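Long-range contacts in serpin-ZX (Arabidopsis thaliana, PDB 3LE2), which inhibits proteases such as metacaspase-9 and RD21A through a cleavable reactive centre loop, restraining programmed cell death: residues L187-F193 with T202-T207; G219-L225 with M238-D244. All coordinates share one frame; numbering follows the deposited sequence.

Overall arrangement
Both contacts are β-hairpins of the serpin fold, met one after the other along the chain with neither enclosing the other. After strand 167-176 the chain runs out to interaction 1, where 202-207, on strand 200-207, comes back along 187-193 and closes the first short loop; this is the outer hairpin of β-sheet C, its second strand pairing with 277-289. Strand 212-217 then leads into β-sheet B, where interaction 2 closes the next loop by laying 238-244 against 219-225. Strand 212-217 pairs with 220-226, and 370-376 pairs with 236-243. The centres of the two contacts lie about 18 Å apart, and their nearest atoms, about 6 Å apart, do not touch.

Interaction 1 (L187-F193 with T202-T207); sequences LTQEGEF and TAPFMT
Gln189 and Phe205 trade two backbone hydrogen bonds, Gly191 and Ala203 one sound and one weak, in an antiparallel ladder whose short strand segments run at 122° to each other, N to C. The Phe205 ring lies against Gly191: its CD2 is 3.8 Å from Gly191 CA, filling the place where a side chain there would stand, and its CE2 comes edge-on, in the ring plane, to Gly191 O at 3.6 Å. With chi1 at -78°, Phe205 CG sits beside its own backbone N, and the ring leans across to the partner strand. Its far end, CZ, reaches the rim of the Phe193 ring, 4.1 Å from Phe193 CD1, the two side chains crossing nearly at right angles. This is the s4C-s3C hairpin of sheet C, its buried side completed by Lys278 and Pro280 of strand 277-289 against Phe205 and by Pro369 and Pro391 against Phe193. The other side carries polar groups. Thr202 OG1 donates to Glu192 OE2 over 2.6 Å, on the syn lone pair of that oxygen. Glu190, bent at chi2 (-57°), folds its carboxylate back over the Ala203-Pro204 backbone, leaving OE2 3.6 Å from Pro204 CA, while its CB packs on Thr202 CG2. At the other end a water accepts from Thr207 N, 2.9 Å away, and donates to Thr188 OG1, which also bonds Glu337; nearby, Leu187 CB rests on Thr207 CG2, 3.6 Å away.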
loop_
_atom_site.group_PDB
_atom_site.type_symbol
_atom_site.label_atom_id
_atom_site.label_comp_id
_atom_site.label_asym_id
_atom_site.label_seq_id
_atom_site.Cartn_x
_atom_site.Cartn_y
_atom_site.Cartn_z
ATOM N N LEU A 187 -3.297 23.074 -18.561
ATOM C CA LEU A 187 -4.377 23.513 -17.674
ATOM C C LEU A 187 -3.985 23.549 -16.199
ATOM O O LEU A 187 -4.646 24.191 -15.383
ATOM C CB LEU A 187 -5.607 22.624 -17.845
ATOM C CG LEU A 187 -6.306 22.709 -19.202
ATOM C CD1 LEU A 187 -7.536 21.800 -19.250
ATOM C CD2 LEU A 187 -6.691 24.148 -19.480
ATOM N N THR A 188 -2.916 22.849 -15.857
ATOM C CA THR A 188 -2.409 22.882 -14.496
ATOM C C THR A 188 -2.095 24.322 -14.095
ATOM O O THR A 188 -1.440 25.046 -14.841
ATOM C CB THR A 188 -1.152 22.026 -14.369
ATOM O OG1 THR A 188 -1.436 20.701 -14.831
ATOM C CG2 THR A 188 -0.667 21.990 -12.922
ATOM N N GLN A 189 -2.568 24.736 -12.923
ATOM C CA GLN A 189 -2.364 26.101 -12.452
ATOM C C GLN A 189 -2.081 26.082 -10.956
ATOM O O GLN A 189 -2.453 25.136 -10.267
ATOM C CB GLN A 189 -3.602 26.963 -12.740
ATOM C CG GLN A 189 -3.951 27.105 -14.232
ATOM C CD GLN A 189 -2.885 27.860 -15.040
ATOM O OE1 GLN A 189 -2.247 28.794 -14.540
ATOM N NE2 GLN A 189 -2.700 27.458 -16.298
ATOM N N GLU A 190 -1.417 27.119 -10.455
ATOM C CA GLU A 190 -1.162 27.231 -9.021
ATOM C C GLU A 190 -2.472 27.488 -8.279
ATOM O O GLU A 190 -3.416 28.042 -8.847
ATOM C CB GLU A 190 -0.146 28.344 -8.722
ATOM C CG GLU A 190 1.220 28.134 -9.363
ATOM C CD GLU A 190 1.871 26.816 -8.964
ATOM O OE1 GLU A 190 2.411 26.716 -7.838
ATOM O OE2 GLU A 190 1.856 25.878 -9.786
ATOM N N GLY A 191 -2.528 27.071 -7.013
ATOM C CA GLY A 191 -3.732 27.199 -6.203
ATOM C C GLY A 191 -3.448 26.942 -4.732
ATOM O O GLY A 191 -2.399 26.421 -4.385
ATOM N N GLU A 192 -4.383 27.301 -3.863
ATOM C CA GLU A 192 -4.178 27.162 -2.424
ATOM C C GLU A 192 -4.584 25.791 -1.874
ATOM O O GLU A 192 -5.711 25.333 -2.073
ATOM C CB GLU A 192 -4.923 28.272 -1.669
ATOM C CG GLU A 192 -4.394 29.685 -1.968
ATOM C CD GLU A 192 -2.866 29.807 -1.823
ATOM O OE1 GLU A 192 -2.366 29.802 -0.674
ATOM O OE2 GLU A 192 -2.159 29.920 -2.855
ATOM N N PHE A 193 -3.656 25.142 -1.181
ATOM C CA PHE A 193 -3.969 23.929 -0.434
ATOM C C PHE A 193 -4.059 24.299 1.047
ATOM O O PHE A 193 -3.205 25.017 1.572
ATOM C CB PHE A 193 -2.900 22.856 -0.671
ATOM C CG PHE A 193 -3.226 21.524 -0.047
ATOM C CD1 PHE A 193 -3.844 20.527 -0.786
ATOM C CD2 PHE A 193 -2.923 21.275 1.280
ATOM C CE1 PHE A 193 -4.147 19.317 -0.211
ATOM C CE2 PHE A 193 -3.225 20.063 1.861
ATOM C CZ PHE A 193 -3.837 19.085 1.121
ATOM N N THR A 202 0.779 27.399 -1.650
ATOM C CA THR A 202 0.486 27.452 -3.081
ATOM C C THR A 202 1.075 26.245 -3.797
ATOM O O THR A 202 2.260 25.945 -3.653
ATOM C CB THR A 202 1.033 28.744 -3.720
ATOM O OG1 THR A 202 0.408 29.875 -3.106
ATOM C CG2 THR A 202 0.737 28.768 -5.207
ATOM N N ALA A 203 0.252 25.556 -4.577
ATOM C CA ALA A 203 0.667 24.304 -5.193
ATOM C C ALA A 203 0.004 24.088 -6.562
ATOM O O ALA A 203 -1.063 24.644 -6.837
ATOM C CB ALA A 203 0.358 23.137 -4.245
ATOM N N PRO A 204 0.647 23.292 -7.433
ATOM C CA PRO A 204 0.077 22.950 -8.744
ATOM C C PRO A 204 -1.147 22.020 -8.627
ATOM O O PRO A 204 -1.037 20.905 -8.113
ATOM C CB PRO A 204 1.224 22.208 -9.461
ATOM C CG PRO A 204 2.412 22.256 -8.538
ATOM C CD PRO A 204 1.941 22.630 -7.185
ATOM N N PHE A 205 -2.299 22.487 -9.096
ATOM C CA PHE A 205 -3.500 21.672 -9.184
ATOM C C PHE A 205 -3.814 21.335 -10.637
ATOM O O PHE A 205 -3.938 22.234 -11.472
ATOM C CB PHE A 205 -4.701 22.412 -8.601
ATOM C CG PHE A 205 -4.759 22.414 -7.096
ATOM C CD1 PHE A 205 -5.396 21.388 -6.413
ATOM C CD2 PHE A 205 -4.208 23.456 -6.368
ATOM C CE1 PHE A 205 -5.485 21.394 -5.038
ATOM C CE2 PHE A 205 -4.285 23.467 -4.974
ATOM C CZ PHE A 205 -4.925 22.432 -4.310
ATOM N N MET A 206 -3.954 20.045 -10.935
ATOM C CA MET A 206 -4.406 19.609 -12.247
ATOM C C MET A 206 -5.914 19.806 -12.354
ATOM O O MET A 206 -6.625 19.775 -11.349
ATOM C CB MET A 206 -4.066 18.137 -12.456
ATOM C CG MET A 206 -2.630 17.799 -12.150
ATOM S SD MET A 206 -2.212 16.100 -12.549
ATOM C CE MET A 206 -3.450 15.212 -11.608
ATOM N N THR A 207 -6.402 20.014 -13.572
ATOM C CA THR A 207 -7.837 20.152 -13.792
ATOM C C THR A 207 -8.275 19.490 -15.085
ATOM O O THR A 207 -7.445 19.071 -15.897
ATOM C CB THR A 207 -8.295 21.623 -13.810
ATOM O OG1 THR A 207 -9.726 21.670 -13.744
ATOM C CG2 THR A 207 -7.818 22.320 -15.080
HETATM O O HOH W 1 -4.390 19.915 -15.722
HETATM O O HOH W 2 4.020 25.579 -6.284
#

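Interaction 2 (G219-L225 with M238-D244)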
loop_
_atom_site.group_PDB
_atom_site.type_symbol
_atom_site.label_atom_id
_atom_site.label_comp_id
_atom_site.label_asym_id
_atom_site.label_seq_id
_atom_site.Cartn_x
_atom_site.Cartn_y
_atom_site.Cartn_z
ATOM N N GLY A 219 -20.854 13.690 4.074
ATOM C CA GLY A 219 -19.645 14.219 4.682
ATOM C C GLY A 219 -18.370 14.139 3.857
ATOM O O GLY A 219 -17.323 14.641 4.283
ATOM N N PHE A 220 -18.440 13.499 2.692
ATOM C CA PHE A 220 -17.252 13.314 1.864
ATOM C C PHE A 220 -17.590 12.956 0.438
ATOM O O PHE A 220 -18.739 12.699 0.107
ATOM C CB PHE A 220 -16.344 12.231 2.445
ATOM C CG PHE A 220 -16.989 10.875 2.538
ATOM C CD1 PHE A 220 -17.839 10.560 3.597
ATOM C CD2 PHE A 220 -16.743 9.903 1.573
ATOM C CE1 PHE A 220 -18.431 9.299 3.687
ATOM C CE2 PHE A 220 -17.344 8.637 1.657
ATOM C CZ PHE A 220 -18.173 8.340 2.717
ATOM N N LYS A 221 -16.570 12.948 -0.406
ATOM C CA LYS A 221 -16.721 12.515 -1.780
ATOM C C LYS A 221 -15.621 11.536 -2.156
ATOM O O LYS A 221 -14.569 11.486 -1.513
ATOM C CB LYS A 221 -16.705 13.710 -2.712
ATOM C CG LYS A 221 -17.890 14.630 -2.533
ATOM C CD LYS A 221 -17.644 15.935 -3.266
ATOM C CE LYS A 221 -18.578 17.012 -2.779
ATOM N NZ LYS A 221 -18.378 18.249 -3.580
ATOM N N VAL A 222 -15.880 10.737 -3.185
ATOM C CA VAL A 222 -14.869 9.825 -3.694
ATOM C C VAL A 222 -14.665 9.986 -5.195
ATOM O O VAL A 222 -15.631 10.075 -5.961
ATOM C CB VAL A 222 -15.204 8.367 -3.383
ATOM C CG1 VAL A 222 -14.084 7.454 -3.892
ATOM C CG2 VAL A 222 -15.412 8.189 -1.887
ATOM N N LEU A 223 -13.395 10.051 -5.597
ATOM C CA LEU A 223 -13.027 10.111 -7.009
ATOM C C LEU A 223 -12.217 8.872 -7.364
ATOM O O LEU A 223 -11.326 8.484 -6.618
ATOM C CB LEU A 223 -12.213 11.365 -7.305
ATOM C CG LEU A 223 -11.389 11.326 -8.598
ATOM C CD1 LEU A 223 -12.267 11.444 -9.828
ATOM C CD2 LEU A 223 -10.342 12.426 -8.579
ATOM N N GLY A 224 -12.557 8.221 -8.476
ATOM C CA GLY A 224 -11.763 7.108 -8.965
ATOM C C GLY A 224 -11.041 7.515 -10.238
ATOM O O GLY A 224 -11.656 8.102 -11.129
ATOM N N LEU A 225 -9.742 7.232 -10.315
ATOM C CA LEU A 225 -8.950 7.469 -11.542
ATOM C C LEU A 225 -8.288 6.181 -12.012
ATOM O O LEU A 225 -7.246 5.796 -11.482
ATOM C CB LEU A 225 -7.857 8.527 -11.318
ATOM C CG LEU A 225 -8.227 9.987 -11.035
ATOM C CD1 LEU A 225 -6.991 10.797 -10.803
ATOM C CD2 LEU A 225 -9.020 10.600 -12.168
ATOM N N MET A 238 -6.860 4.525 -8.746
ATOM C CA MET A 238 -6.543 5.252 -7.526
ATOM C C MET A 238 -7.810 5.945 -7.078
ATOM O O MET A 238 -8.533 6.534 -7.883
ATOM C CB MET A 238 -5.394 6.267 -7.732
ATOM C CG MET A 238 -5.119 7.160 -6.503
ATOM S SD MET A 238 -3.765 8.338 -6.708
ATOM C CE MET A 238 -2.352 7.254 -6.468
ATOM N N TYR A 239 -8.092 5.848 -5.791
ATOM C CA TYR A 239 -9.276 6.461 -5.242
ATOM C C TYR A 239 -8.879 7.559 -4.275
ATOM O O TYR A 239 -7.911 7.412 -3.503
ATOM C CB TYR A 239 -10.154 5.401 -4.562
ATOM C CG TYR A 239 -10.697 4.397 -5.559
ATOM C CD1 TYR A 239 -11.785 4.708 -6.371
ATOM C CD2 TYR A 239 -10.093 3.162 -5.715
ATOM C CE1 TYR A 239 -12.257 3.803 -7.312
ATOM C CE2 TYR A 239 -10.562 2.255 -6.628
ATOM C CZ TYR A 239 -11.644 2.571 -7.426
ATOM O OH TYR A 239 -12.083 1.635 -8.329
ATOM N N PHE A 240 -9.624 8.661 -4.348
ATOM C CA PHE A 240 -9.417 9.823 -3.490
ATOM C C PHE A 240 -10.640 9.980 -2.608
ATOM O O PHE A 240 -11.755 10.053 -3.115
ATOM C CB PHE A 240 -9.248 11.091 -4.328
ATOM C CG PHE A 240 -8.076 11.051 -5.269
ATOM C CD1 PHE A 240 -6.966 11.841 -5.044
ATOM C CD2 PHE A 240 -8.091 10.224 -6.385
ATOM C CE1 PHE A 240 -5.889 11.813 -5.903
ATOM C CE2 PHE A 240 -7.017 10.188 -7.249
ATOM C CZ PHE A 240 -5.914 10.984 -7.005
ATOM N N TYR A 241 -10.418 10.015 -1.294
ATOM C CA TYR A 241 -11.490 10.184 -0.332
ATOM C C TYR A 241 -11.352 11.547 0.313
ATOM O O TYR A 241 -10.467 11.768 1.147
ATOM C CB TYR A 241 -11.477 9.069 0.716
ATOM C CG TYR A 241 -11.467 7.693 0.094
ATOM C CD1 TYR A 241 -12.622 6.895 0.063
ATOM C CD2 TYR A 241 -10.303 7.187 -0.475
ATOM C CE1 TYR A 241 -12.603 5.621 -0.523
ATOM C CE2 TYR A 241 -10.270 5.928 -1.057
ATOM C CZ TYR A 241 -11.411 5.150 -1.082
ATOM O OH TYR A 241 -11.333 3.910 -1.671
ATOM N N LEU A 242 -12.253 12.444 -0.078
ATOM C CA LEU A 242 -12.170 13.857 0.246
ATOM C C LEU A 242 -13.263 14.314 1.222
ATOM O O LEU A 242 -14.420 14.441 0.849
ATOM C CB LEU A 242 -12.262 14.654 -1.052
ATOM C CG LEU A 242 -12.034 16.164 -1.030
ATOM C CD1 LEU A 242 -10.598 16.473 -0.657
ATOM C CD2 LEU A 242 -12.381 16.772 -2.388
ATOM N N PRO A 243 -12.892 14.581 2.484
ATOM C CA PRO A 243 -13.858 15.109 3.453
ATOM C C PRO A 243 -14.422 16.428 2.954
ATOM O O PRO A 243 -13.717 17.143 2.246
ATOM C CB PRO A 243 -13.001 15.384 4.689
ATOM C CG PRO A 243 -11.769 14.577 4.504
ATOM C CD PRO A 243 -11.530 14.524 3.035
ATOM N N ASP A 244 -15.664 16.747 3.307
ATOM C CA ASP A 244 -16.216 18.057 2.982
ATOM C C ASP A 244 -15.430 19.141 3.716
ATOM O O ASP A 244 -15.103 20.175 3.137
ATOM C CB ASP A 244 -17.703 18.135 3.354
ATOM C CG ASP A 244 -18.568 17.194 2.514
ATOM O OD1 ASP A 244 -18.061 16.641 1.517
ATOM O OD2 ASP A 244 -19.753 17.009 2.846
HETATM O O HOH W 3 -22.207 15.904 2.453
#
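Val222 sets its two methyls against the Tyr241 ring: CG1 lies over one face, shifted toward the rim, and CG2 is 3.6 Å from Tyr241 CD1. With CG1 anti to the backbone N (chi1 -178°), both branches face the ring, and the two side chains run alongside each other. Two residues on, Gly224 offers only its CA, and the Tyr239 ring tilts across it with CD1 3.5 Å away; the hydroxyl of Tyr239 goes on to bond Asn377. The reverse side of the ladder belongs to Phe240. Its CD2 meets Leu223 CD2 at 3.8 Å, its CE2 meets Leu225 CD1 at 3.6 Å, and Leu223 O lies in the ring plane at the edge. This is the s2B-s3B hairpin of the serpin β-sheet B, and both its faces are covered: Leu252 of helix 249-258 packs on Phe220, Tyr241 and Pro243, while Phe364 of strand 361-365 meets Lys221, Leu223, Phe240 and Leu242. Seven backbone hydrogen bonds hold the pair, from Leu225 and Met238 to Asp244 N, which donates to Gly219 O at 2.9 Å from above the carbonyl plane. There Asp244, its CG beside its own N (chi1 -66°), lays its carboxylate along Gly219, with OD2 3.3 Å from Gly219 CA. The extended Lys221 chain passes by, its NZ 5.4 Å from Asp244 OD1, and bonds Asp363 O instead.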